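Ent-copalyl diphosphate synthase (PDB 5BP8) belongs to the class II terpene cyclases, as a mainly helical bacterial member whose C-terminal part is related to the squalene-hopene cyclases. Local coordinates at residues G360-V365 and G371-E376; D286-G291 and A311-A316; P74-V79 and A136-R141. All blocks are in the same frame, centred on the assembly; numbering follows the deposited sequence.

Interaction 1 (G360-V365 and G371-E376)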
# COMPACT_ATOMS: atom_id res chain seq x y z
N GLY A 360 13.02 -0.34 -21.35
CA GLY A 360 12.52 -0.18 -22.71
C GLY A 360 12.46 1.26 -23.12
O GLY A 360 12.84 1.63 -24.26
N HIS A 361 12.03 2.12 -22.20
CA HIS A 361 11.95 3.52 -22.51
C HIS A 361 13.34 4.13 -22.65
O HIS A 361 13.56 4.99 -23.53
CB HIS A 361 11.18 4.30 -21.47
CG HIS A 361 11.09 5.76 -21.79
ND1 HIS A 361 11.95 6.68 -21.25
CD2 HIS A 361 10.28 6.44 -22.63
CE1 HIS A 361 11.65 7.88 -21.71
NE2 HIS A 361 10.63 7.76 -22.54
N HIS A 362 14.26 3.70 -21.78
CA HIS A 362 15.63 4.17 -21.85
C HIS A 362 16.26 3.86 -23.21
O HIS A 362 16.87 4.75 -23.81
CB HIS A 362 16.51 3.55 -20.79
CG HIS A 362 17.92 4.07 -20.82
ND1 HIS A 362 18.26 5.30 -20.31
CD2 HIS A 362 19.05 3.56 -21.37
CE1 HIS A 362 19.56 5.51 -20.50
NE2 HIS A 362 20.06 4.48 -21.15
N VAL A 363 16.16 2.60 -23.66
CA VAL A 363 16.82 2.18 -24.91
C VAL A 363 16.18 2.81 -26.14
O VAL A 363 16.81 2.88 -27.21
CB VAL A 363 16.95 0.65 -25.10
CG1 VAL A 363 17.66 0.02 -23.93
CG2 VAL A 363 15.61 -0.02 -25.38
N THR A 364 14.94 3.26 -25.98
CA THR A 364 14.26 4.06 -26.98
C THR A 364 14.85 5.46 -27.07
O THR A 364 15.19 5.93 -28.16
CB THR A 364 12.74 4.11 -26.71
OG1 THR A 364 12.21 2.78 -26.81
CG2 THR A 364 12.02 5.00 -27.72
N VAL A 365 15.01 6.11 -25.92
CA VAL A 365 15.44 7.50 -25.86
C VAL A 365 16.99 7.67 -25.88
O VAL A 365 17.51 8.77 -26.13
CB VAL A 365 14.80 8.15 -24.63
CG1 VAL A 365 15.59 7.84 -23.36
CG2 VAL A 365 14.64 9.65 -24.81
N GLY A 371 22.34 -2.11 -26.44
CA GLY A 371 23.06 -3.34 -26.07
C GLY A 371 23.20 -3.52 -24.57
O GLY A 371 23.23 -4.64 -24.06
N ARG A 372 23.30 -2.41 -23.85
CA ARG A 372 23.47 -2.44 -22.41
C ARG A 372 22.28 -3.16 -21.70
O ARG A 372 22.49 -3.88 -20.72
CB ARG A 372 23.58 -1.01 -21.90
CG ARG A 372 24.32 -0.84 -20.60
CD ARG A 372 24.61 0.64 -20.43
NE ARG A 372 25.12 0.95 -19.11
CZ ARG A 372 26.37 0.74 -18.69
NH1 ARG A 372 27.29 0.19 -19.50
NH2 ARG A 372 26.70 1.07 -17.45
N TYR A 373 21.06 -2.96 -22.20
CA TYR A 373 19.85 -3.47 -21.51
C TYR A 373 18.96 -4.36 -22.37
O TYR A 373 17.97 -4.94 -21.89
CB TYR A 373 19.04 -2.29 -20.97
CG TYR A 373 19.87 -1.28 -20.20
CD1 TYR A 373 20.41 -1.60 -18.96
CD2 TYR A 373 20.13 -0.02 -20.72
CE1 TYR A 373 21.18 -0.68 -18.25
CE2 TYR A 373 20.88 0.90 -20.02
CZ TYR A 373 21.40 0.56 -18.79
OH TYR A 373 22.17 1.49 -18.12
N GLY A 374 19.32 -4.50 -23.65
CA GLY A 374 18.45 -5.12 -24.64
C GLY A 374 18.05 -6.50 -24.22
O GLY A 374 16.86 -6.84 -24.27
N ALA A 375 19.02 -7.28 -23.77
CA ALA A 375 18.79 -8.63 -23.26
C ALA A 375 17.84 -8.69 -22.09
O ALA A 375 16.97 -9.56 -22.04
CB ALA A 375 20.09 -9.23 -22.79
N GLU A 376 18.08 -7.84 -21.10
CA GLU A 376 17.25 -7.83 -19.89
C GLU A 376 15.81 -7.54 -20.26
O GLU A 376 14.90 -8.16 -19.71
CB GLU A 376 17.79 -6.82 -18.87
CG GLU A 376 19.06 -7.29 -18.14
CD GLU A 376 20.36 -7.12 -18.94
OE1 GLU A 376 20.35 -6.62 -20.08
OE2 GLU A 376 21.41 -7.49 -18.38
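A tight helical hairpin, in which helix 349-365 turns over into helix 370-386, brings Tyr373 against His362 and Val363 close to its bend. The two segments run in roughly opposite directions. The rings of His362 and Tyr373 have planes 87° apart and meet at a corner: CD2 of His362 lies 3.5 Å from CE2 of Tyr373. The centroids of these two rings are 5.4 Å apart. The imidazole is swung away from the backbone N (chi1 -178°), which sends it out toward helix 370-386. Next along the chain, the Val363 methyl CG1 sits 4.0 Å from Tyr373 CB, near the plane of the phenol ring and at its edge. CB of Arg372 covers one face of that ring, 3.7 Å above it and offset toward the rim.

The polar ends are held outside the two segments. His362 NE2 bonds to Asp369 in the turn of the hairpin, while the Asp327 carboxylate takes Tyr373 OH on one oxygen and makes a salt bridge through the other to Arg372 NH2. Such antiparallel helix pairs joined by short turns are typical of the alpha/alpha-barrel domains of squalene-hopene cyclase relatives.

Interaction 2 (D286-G291 and A311-A316)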
# COMPACT_ATOMS: atom_id res chain seq x y z
N ASP A 286 12.96 17.60 -9.52
CA ASP A 286 14.09 17.81 -8.59
C ASP A 286 14.06 16.91 -7.36
O ASP A 286 15.12 16.41 -6.95
CB ASP A 286 14.15 19.26 -8.10
CG ASP A 286 14.48 20.25 -9.20
OD1 ASP A 286 15.02 19.88 -10.26
OD2 ASP A 286 14.19 21.44 -8.96
N SER A 287 12.88 16.73 -6.76
CA SER A 287 12.69 15.81 -5.60
C SER A 287 13.13 14.41 -5.97
O SER A 287 13.89 13.77 -5.26
CB SER A 287 11.21 15.78 -5.17
OG SER A 287 10.95 14.73 -4.25
N LEU A 288 12.64 13.93 -7.10
CA LEU A 288 12.99 12.58 -7.54
C LEU A 288 14.47 12.43 -7.83
O LEU A 288 15.08 11.46 -7.41
CB LEU A 288 12.16 12.18 -8.75
CG LEU A 288 10.66 11.95 -8.52
CD1 LEU A 288 10.07 11.42 -9.81
CD2 LEU A 288 10.40 10.97 -7.37
N GLU A 289 15.07 13.38 -8.56
CA GLU A 289 16.52 13.30 -8.82
C GLU A 289 17.39 13.32 -7.57
O GLU A 289 18.38 12.57 -7.47
CB GLU A 289 16.96 14.43 -9.77
CG GLU A 289 16.85 14.03 -11.20
CD GLU A 289 17.45 15.06 -12.16
OE1 GLU A 289 17.54 16.27 -11.81
OE2 GLU A 289 17.82 14.62 -13.26
N ALA A 290 17.03 14.17 -6.62
CA ALA A 290 17.74 14.24 -5.36
C ALA A 290 17.64 12.94 -4.61
O ALA A 290 18.55 12.57 -3.91
CB ALA A 290 17.21 15.38 -4.50
N GLY A 291 16.51 12.23 -4.73
CA GLY A 291 16.33 11.02 -3.97
C GLY A 291 17.03 9.82 -4.59
O GLY A 291 17.39 8.89 -3.89
N ALA A 311 12.45 1.80 -10.66
CA ALA A 311 12.05 1.72 -12.08
C ALA A 311 11.01 2.79 -12.40
O ALA A 311 11.13 3.50 -13.39
CB ALA A 311 11.53 0.35 -12.42
N ALA A 312 10.01 2.96 -11.53
CA ALA A 312 8.98 3.97 -11.77
C ALA A 312 9.58 5.38 -11.81
O ALA A 312 9.15 6.23 -12.58
CB ALA A 312 7.90 3.92 -10.70
N VAL A 313 10.52 5.64 -10.91
CA VAL A 313 11.13 6.94 -10.79
C VAL A 313 12.02 7.23 -12.01
O VAL A 313 11.95 8.32 -12.56
CB VAL A 313 11.88 7.09 -9.46
CG1 VAL A 313 12.83 8.29 -9.50
CG2 VAL A 313 10.90 7.26 -8.33
N LEU A 314 12.80 6.24 -12.44
CA LEU A 314 13.64 6.38 -13.64
C LEU A 314 12.78 6.65 -14.87
O LEU A 314 13.09 7.54 -15.66
CB LEU A 314 14.49 5.15 -13.86
CG LEU A 314 15.67 4.98 -12.91
CD1 LEU A 314 16.18 3.55 -12.90
CD2 LEU A 314 16.78 5.95 -13.32
N PHE A 315 11.69 5.91 -15.00
CA PHE A 315 10.74 6.07 -16.10
C PHE A 315 10.09 7.44 -16.05
O PHE A 315 10.00 8.14 -17.06
CB PHE A 315 9.70 4.92 -16.03
CG PHE A 315 8.73 4.83 -17.19
CD1 PHE A 315 9.13 4.97 -18.51
CD2 PHE A 315 7.38 4.48 -16.94
CE1 PHE A 315 8.20 4.86 -19.54
CE2 PHE A 315 6.47 4.35 -17.96
CZ PHE A 315 6.87 4.53 -19.27
N ALA A 316 9.67 7.87 -14.86
CA ALA A 316 9.05 9.17 -14.72
C ALA A 316 9.99 10.32 -15.10
O ALA A 316 9.59 11.25 -15.83
CB ALA A 316 8.58 9.37 -13.28
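Leu288 reaches from helix 282-291 onto Val313 and Ala316 of helix 307-319, an antiparallel pairing of successive helices consistent with the alpha/alpha-barrel architecture of this family. At the start of the second segment, Ala311 packs the other way, on Ile355 and Ala358 of helix 349-365, and Ala312 touches Trp266 of helix 260-274.

Val313 is the main partner. Its CG1 stands anti to the backbone N (chi1 164°), and both methyls are turned to the leucine: CG2 lies 3.9 Å from Leu288 CD2, while CG1 is 4.0 Å from Leu288 CB. CG2 thus meets the tip of one branch, while CG1 lies over the CB and also approaches both branch ends; the valine rests on Ile297 as well. Leu314 belongs to another face, against Leu292, Pro326 and Leu329, and Phe315 is turned to helix 349-365, its ring edge-to-face with His361.

Almost one turn beyond Val313, Ala316 completes the apolar patch, all three touching residues being buried. Leu288 has its CD1 anti to CA about the CB-CG bond (chi2 -174°), an extended shape that carries CD1 to 4.3 Å from Ala316 CB.

Interaction 3 (P74-V79 and A136-R141)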
# COMPACT_ATOMS: atom_id res chain seq x y z
N PRO A 74 -6.31 -6.34 10.62
CA PRO A 74 -6.88 -5.19 11.31
C PRO A 74 -7.79 -5.54 12.51
O PRO A 74 -7.85 -4.75 13.48
CB PRO A 74 -7.66 -4.47 10.21
CG PRO A 74 -7.91 -5.49 9.18
CD PRO A 74 -6.72 -6.40 9.23
N THR A 75 -8.46 -6.68 12.48
CA THR A 75 -9.30 -7.11 13.61
C THR A 75 -8.41 -7.43 14.80
O THR A 75 -8.67 -7.00 15.96
CB THR A 75 -10.23 -8.28 13.24
OG1 THR A 75 -11.06 -7.90 12.14
CG2 THR A 75 -11.11 -8.66 14.44
N LEU A 76 -7.33 -8.15 14.54
CA LEU A 76 -6.32 -8.37 15.59
C LEU A 76 -5.84 -7.06 16.22
O LEU A 76 -5.80 -6.93 17.45
CB LEU A 76 -5.13 -9.18 15.09
CG LEU A 76 -5.39 -10.68 14.83
CD1 LEU A 76 -4.19 -11.21 14.06
CD2 LEU A 76 -5.64 -11.43 16.13
N SER A 77 -5.50 -6.07 15.37
CA SER A 77 -5.00 -4.80 15.87
C SER A 77 -6.05 -4.06 16.71
O SER A 77 -5.75 -3.56 17.78
CB SER A 77 -4.55 -3.91 14.72
OG SER A 77 -3.84 -2.79 15.21
N ALA A 78 -7.28 -4.01 16.20
CA ALA A 78 -8.38 -3.34 16.91
C ALA A 78 -8.72 -3.99 18.23
O ALA A 78 -8.85 -3.31 19.29
CB ALA A 78 -9.61 -3.27 16.01
N VAL A 79 -8.85 -5.32 18.21
CA VAL A 79 -9.17 -6.05 19.43
C VAL A 79 -8.08 -5.88 20.50
O VAL A 79 -8.37 -5.58 21.69
CB VAL A 79 -9.46 -7.54 19.13
CG1 VAL A 79 -9.50 -8.38 20.40
CG2 VAL A 79 -10.75 -7.67 18.33
N ALA A 136 -0.66 -13.02 20.51
CA ALA A 136 -0.05 -13.24 21.83
C ALA A 136 -0.45 -12.14 22.82
O ALA A 136 -0.77 -12.45 23.97
CB ALA A 136 1.47 -13.34 21.74
N ASP A 137 -0.49 -10.88 22.38
CA ASP A 137 -0.88 -9.79 23.29
C ASP A 137 -2.36 -9.90 23.66
O ASP A 137 -2.73 -9.66 24.82
CB ASP A 137 -0.58 -8.42 22.70
CG ASP A 137 0.90 -8.03 22.84
OD1 ASP A 137 1.62 -8.65 23.67
OD2 ASP A 137 1.33 -7.08 22.16
N ILE A 138 -3.19 -10.28 22.70
CA ILE A 138 -4.62 -10.52 22.98
C ILE A 138 -4.77 -11.61 24.04
O ILE A 138 -5.44 -11.43 25.05
CB ILE A 138 -5.40 -10.89 21.72
CG1 ILE A 138 -5.52 -9.64 20.82
CG2 ILE A 138 -6.80 -11.42 22.08
CD1 ILE A 138 -6.02 -9.96 19.42
N ASN A 139 -4.07 -12.72 23.86
CA ASN A 139 -4.18 -13.80 24.82
C ASN A 139 -3.70 -13.40 26.21
O ASN A 139 -4.31 -13.78 27.20
CB ASN A 139 -3.48 -15.06 24.31
CG ASN A 139 -4.29 -15.76 23.26
OD1 ASN A 139 -5.53 -15.74 23.33
ND2 ASN A 139 -3.63 -16.39 22.29
N THR A 140 -2.65 -12.58 26.27
CA THR A 140 -2.20 -12.03 27.55
C THR A 140 -3.28 -11.21 28.22
O THR A 140 -3.55 -11.37 29.44
CB THR A 140 -0.89 -11.24 27.35
OG1 THR A 140 0.11 -12.15 26.91
CG2 THR A 140 -0.44 -10.60 28.63
N ARG A 141 -3.93 -10.34 27.44
CA ARG A 141 -5.01 -9.51 27.98
C ARG A 141 -6.21 -10.35 28.41
O ARG A 141 -6.82 -10.04 29.43
CB ARG A 141 -5.47 -8.47 26.97
CG ARG A 141 -4.39 -7.49 26.55
CD ARG A 141 -4.15 -6.43 27.59
NE ARG A 141 -3.12 -5.51 27.12
CZ ARG A 141 -2.53 -4.60 27.89
NH1 ARG A 141 -2.86 -4.47 29.19
NH2 ARG A 141 -1.59 -3.82 27.36
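Ile138 of helix 127-144 pushes the end of its side chain toward Leu76 and Val79, which lie almost one turn apart on helix 72-86. The two segments run in broadly the same sense, consistent with an intervening helix, 98-116, running back between them and with the helical barrel architecture of class II terpene cyclases.

The apolar contacts converge on one methyl. Ile138 CD1 is 3.6 Å from Leu76 CD2 and 3.9 Å from Val79 CG1, and its chain crosses both partners at about a right angle. An extended second torsion (chi2 168°) carries CD1 out from the helix of Ile138. Ile138 CG1 follows behind, 4.2 Å from Val79 CG1. Helix 98-116 backs the receiving pair, with Leu112 against Leu76 and Leu109 against Val79.

A single contact with the backbone joins these: the carbonyl O of Leu76 lies 3.6 Å from Ile138 CD1, a van der Waals approach.

Polar links at the flanks belong to other partners. Asp137 makes a salt bridge to Arg198, Asn139 accepts a bond from the backbone N of Leu161, and Ser77 is bonded to Arg36 and to the carbonyl of Tyr32. Between the two segments, therefore, cohesion rests on shape and the burial of hydrocarbon, without directional bonds.

From the N terminus, interaction 3 comes first, closing a loop of 56 residues that includes helix 98-116. Interaction 2 follows with a loop of 19 residues between successive helices, and interaction 1 closes the shortest, a link of five residues, the last already in helix 370-386. The three are in series: none nests in or crosses another. Interactions 1 and 2 lie on one side of the chain's centre, their centres about 18 Å apart, and touch where helices 307-319 and 349-365 pack. Interaction 3 is on the opposite side, its centre about 40 Å from that of interaction 2 and about 50 Å from that of interaction 1, where it ties helix 72-86 to helix 127-144.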